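Local coordinates for protein putative reductase (Peptoclostridium difficile, PDB 5J6C) that binds flavin mononucleotide and probably uses it to reduce nitro compounds, perhaps including the antibiotic metronidazole, at residues 72-77 with 162-167. Sequence-based numbering, arbitrary orientation.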
ATOM      1  N   GLU A  72      -8.623  -5.515   9.571  1.00 23.86           N
ATOM      2  CA  GLU A  72      -8.502  -6.726  10.382  1.00 27.89           C
ATOM      3  C   GLU A  72      -7.988  -7.835   9.478  1.00 23.75           C
ATOM      4  O   GLU A  72      -8.120  -7.774   8.253  1.00 21.04           O
ATOM      5  CB  GLU A  72      -9.825  -7.171  11.030  1.00 21.71           C
ATOM      6  CG  GLU A  72     -10.682  -6.035  11.537  1.00 29.85           C
ATOM      7  CD  GLU A  72     -11.299  -6.306  12.879  1.00 31.91           C
ATOM      8  OE1 GLU A  72     -11.023  -7.382  13.456  1.00 32.15           O
ATOM      9  OE2 GLU A  72     -12.072  -5.436  13.348  1.00 35.27           O
ATOM     10  N   PHE A  73      -7.409  -8.858  10.094  1.00 19.36           N
ATOM     11  CA  PHE A  73      -6.730  -9.921   9.366  1.00 22.05           C
ATOM     12  C   PHE A  73      -7.312 -11.270   9.760  1.00 21.85           C
ATOM     13  O   PHE A  73      -7.483 -11.561  10.947  1.00 22.31           O
ATOM     14  CB  PHE A  73      -5.222  -9.854   9.626  1.00 21.72           C
ATOM     15  CG  PHE A  73      -4.655  -8.474   9.417  1.00 20.85           C
ATOM     16  CD1 PHE A  73      -4.431  -7.986   8.134  1.00 22.40           C
ATOM     17  CD2 PHE A  73      -4.405  -7.645  10.492  1.00 21.85           C
ATOM     18  CE1 PHE A  73      -3.930  -6.699   7.932  1.00 21.58           C
ATOM     19  CE2 PHE A  73      -3.912  -6.362  10.308  1.00 22.91           C
ATOM     20  CZ  PHE A  73      -3.671  -5.884   9.025  1.00 26.05           C
ATOM     21  N   ILE A  74      -7.648 -12.069   8.759  1.00 20.06           N
ATOM     22  CA  ILE A  74      -8.104 -13.433   8.962  1.00 21.28           C
ATOM     23  C   ILE A  74      -7.024 -14.349   8.410  1.00 21.51           C
ATOM     24  O   ILE A  74      -6.814 -14.432   7.188  1.00 17.71           O
ATOM     25  CB  ILE A  74      -9.466 -13.695   8.305  1.00 22.25           C
ATOM     26  CG1 ILE A  74     -10.476 -12.640   8.762  1.00 20.42           C
ATOM     27  CG2 ILE A  74      -9.958 -15.101   8.658  1.00 20.66           C
ATOM     28  CD1 ILE A  74     -11.836 -12.788   8.109  1.00 22.32           C
ATOM     29  N   VAL A  75      -6.324 -15.010   9.324  1.00 20.83           N
ATOM     30  CA  VAL A  75      -5.323 -16.007   8.984  1.00 17.75           C
ATOM     31  C   VAL A  75      -6.024 -17.319   8.658  1.00 22.77           C
ATOM     32  O   VAL A  75      -6.813 -17.834   9.461  1.00 25.14           O
ATOM     33  CB  VAL A  75      -4.335 -16.186  10.149  1.00 24.91           C
ATOM     34  CG1 VAL A  75      -3.312 -17.291   9.847  1.00 17.45           C
ATOM     35  CG2 VAL A  75      -3.665 -14.862  10.477  1.00 19.38           C
ATOM     36  N   VAL A  76      -5.724 -17.881   7.490  1.00 19.95           N
ATOM     37  CA  VAL A  76      -6.357 -19.114   7.043  1.00 22.11           C
ATOM     38  C   VAL A  76      -5.272 -20.125   6.708  1.00 22.84           C
ATOM     39  O   VAL A  76      -4.423 -19.865   5.850  1.00 22.17           O
ATOM     40  CB  VAL A  76      -7.269 -18.882   5.828  1.00 17.04           C
ATOM     41  CG1 VAL A  76      -7.937 -20.187   5.421  1.00 21.23           C
ATOM     42  CG2 VAL A  76      -8.300 -17.817   6.167  1.00 19.62           C
ATOM     43  N   ASP A  77      -5.294 -21.274   7.388  1.00 24.31           N
ATOM     44  CA  ASP A  77      -4.410 -22.381   7.051  1.00 27.28           C
ATOM     45  C   ASP A  77      -5.151 -23.702   6.929  1.00 25.58           C
ATOM     46  O   ASP A  77      -4.513 -24.731   6.672  1.00 29.70           O
ATOM     47  CB  ASP A  77      -3.272 -22.508   8.082  1.00 29.53           C
ATOM     48  CG  ASP A  77      -3.730 -23.084   9.410  1.00 26.59           C
ATOM     49  OD1 ASP A  77      -4.953 -23.177   9.670  1.00 27.23           O
ATOM     50  OD2 ASP A  77      -2.841 -23.430  10.212  1.00 30.45           O
ATOM     51  N   LEU A 162     -16.165 -16.921   5.445  1.00 23.85           N
ATOM     52  CA  LEU A 162     -15.436 -16.676   6.685  1.00 25.27           C
ATOM     53  C   LEU A 162     -16.311 -16.069   7.784  1.00 24.96           C
ATOM     54  O   LEU A 162     -15.789 -15.679   8.835  1.00 23.51           O
ATOM     55  CB  LEU A 162     -14.229 -15.774   6.400  1.00 23.58           C
ATOM     56  CG  LEU A 162     -13.234 -16.355   5.393  1.00 20.38           C
ATOM     57  CD1 LEU A 162     -12.086 -15.400   5.239  1.00 23.17           C
ATOM     58  CD2 LEU A 162     -12.733 -17.728   5.858  1.00 20.90           C
ATOM     59  N   LYS A 163     -17.622 -15.968   7.555  1.00 25.36           N
ATOM     60  CA  LYS A 163     -18.580 -15.501   8.559  1.00 24.55           C
ATOM     61  C   LYS A 163     -18.282 -14.066   8.998  1.00 24.15           C
ATOM     62  O   LYS A 163     -18.399 -13.717  10.169  1.00 24.80           O
ATOM     63  CB  LYS A 163     -18.625 -16.464   9.750  1.00 32.23           C
ATOM     64  CG  LYS A 163     -19.059 -17.860   9.355  1.00 35.43           C
ATOM     65  CD  LYS A 163     -20.563 -17.877   9.108  1.00 41.19           C
ATOM     66  CE  LYS A 163     -21.102 -19.276   8.806  1.00 53.16           C
ATOM     67  NZ  LYS A 163     -22.206 -19.725   9.727  1.00 56.69           N
ATOM     68  N   VAL A 164     -17.939 -13.222   8.033  1.00 25.57           N
ATOM     69  CA  VAL A 164     -17.561 -11.829   8.292  1.00 26.44           C
ATOM     70  C   VAL A 164     -18.807 -10.966   8.349  1.00 27.58           C
ATOM     71  O   VAL A 164     -19.620 -11.003   7.409  1.00 26.37           O
ATOM     72  CB  VAL A 164     -16.614 -11.340   7.200  1.00 23.50           C
ATOM     73  CG1 VAL A 164     -16.241  -9.888   7.447  1.00 24.50           C
ATOM     74  CG2 VAL A 164     -15.389 -12.235   7.137  1.00 23.43           C
ATOM     75  N   PRO A 165     -18.998 -10.146   9.386  1.00 27.32           N
ATOM     76  CA  PRO A 165     -20.165  -9.260   9.432  1.00 26.85           C
ATOM     77  C   PRO A 165     -20.145  -8.260   8.283  1.00 28.48           C
ATOM     78  O   PRO A 165     -19.102  -7.953   7.700  1.00 26.42           O
ATOM     79  CB  PRO A 165     -20.033  -8.551  10.786  1.00 22.94           C
ATOM     80  CG  PRO A 165     -19.120  -9.424  11.582  1.00 26.36           C
ATOM     81  CD  PRO A 165     -18.173 -10.033  10.604  1.00 26.05           C
ATOM     82  N   SER A 166     -21.329  -7.728   7.981  1.00 27.89           N
ATOM     83  CA  SER A 166     -21.528  -6.922   6.783  1.00 27.92           C
ATOM     84  C   SER A 166     -20.887  -5.546   6.861  1.00 25.12           C
ATOM     85  O   SER A 166     -20.682  -4.923   5.816  1.00 31.57           O
ATOM     86  CB  SER A 166     -23.020  -6.752   6.517  1.00 31.74           C
ATOM     87  OG  SER A 166     -23.647  -6.297   7.698  1.00 31.74           O
ATOM     88  N   LYS A 167     -20.595  -5.030   8.055  1.00 25.77           N
ATOM     89  CA  LYS A 167     -19.940  -3.725   8.089  1.00 29.96           C
ATOM     90  C   LYS A 167     -18.526  -3.777   7.523  1.00 30.61           C
ATOM     91  O   LYS A 167     -17.956  -2.722   7.232  1.00 30.50           O
ATOM     92  CB  LYS A 167     -19.914  -3.165   9.515  1.00 33.75           C
ATOM     93  CG  LYS A 167     -19.076  -3.948  10.515  1.00 32.50           C
ATOM     94  CD  LYS A 167     -19.002  -3.190  11.846  1.00 38.36           C
ATOM     95  CE  LYS A 167     -18.107  -3.897  12.840  1.00 33.60           C
ATOM     96  NZ  LYS A 167     -17.622  -2.949  13.880  1.00 39.68           N
TER
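In the nitroreductase fold, a flavin-binding alpha/beta fold with a central antiparallel sheet, strand 71-76 packs one face against the loop that leads from helix 154-162 to strand 168-177, and Ile74 meets Leu162 and Val164 there in a small, buried, wholly apolar contact. No hydrogen bond joins the two segments. On the strand side Ile74 makes most of the contact. Its CG1 stands anti to the carbonyl carbon (chi1 -53°) and the chain is extended beyond it (chi2 177°), which carries CD1 out to the loop. There CD1 lies 3.7 Å from CG2 of Val164 and 3.9 Å from CD1 of Leu162, touching both residues with a single methyl. The other branch of Ile74 also takes part: its CG2 comes within 4.0 Å of Leu162 CD1, so that this leucine methyl touches both arms of the isoleucine. The two side chains run past each other in opposite directions. Lys163, between Leu162 and Val164, is the first residue after the helix to leave helical backbone angles, with positive phi (61°), and the end of its side chain leads away while Leu162 and Val164 both turn toward the strand. On its other face the strand sends Phe73 and Val75 toward helix 49-60, in the alternation expected of a beta strand. Its backbone pairs with strand 102-109 along one edge, and along the other with a parallel strand of the second subunit, which continues the sheet across the dimer interface. Val76, which also packs on helix 79-86, completes the contact more loosely, its CG2 lying 4.4 Å from Leu162 CD2.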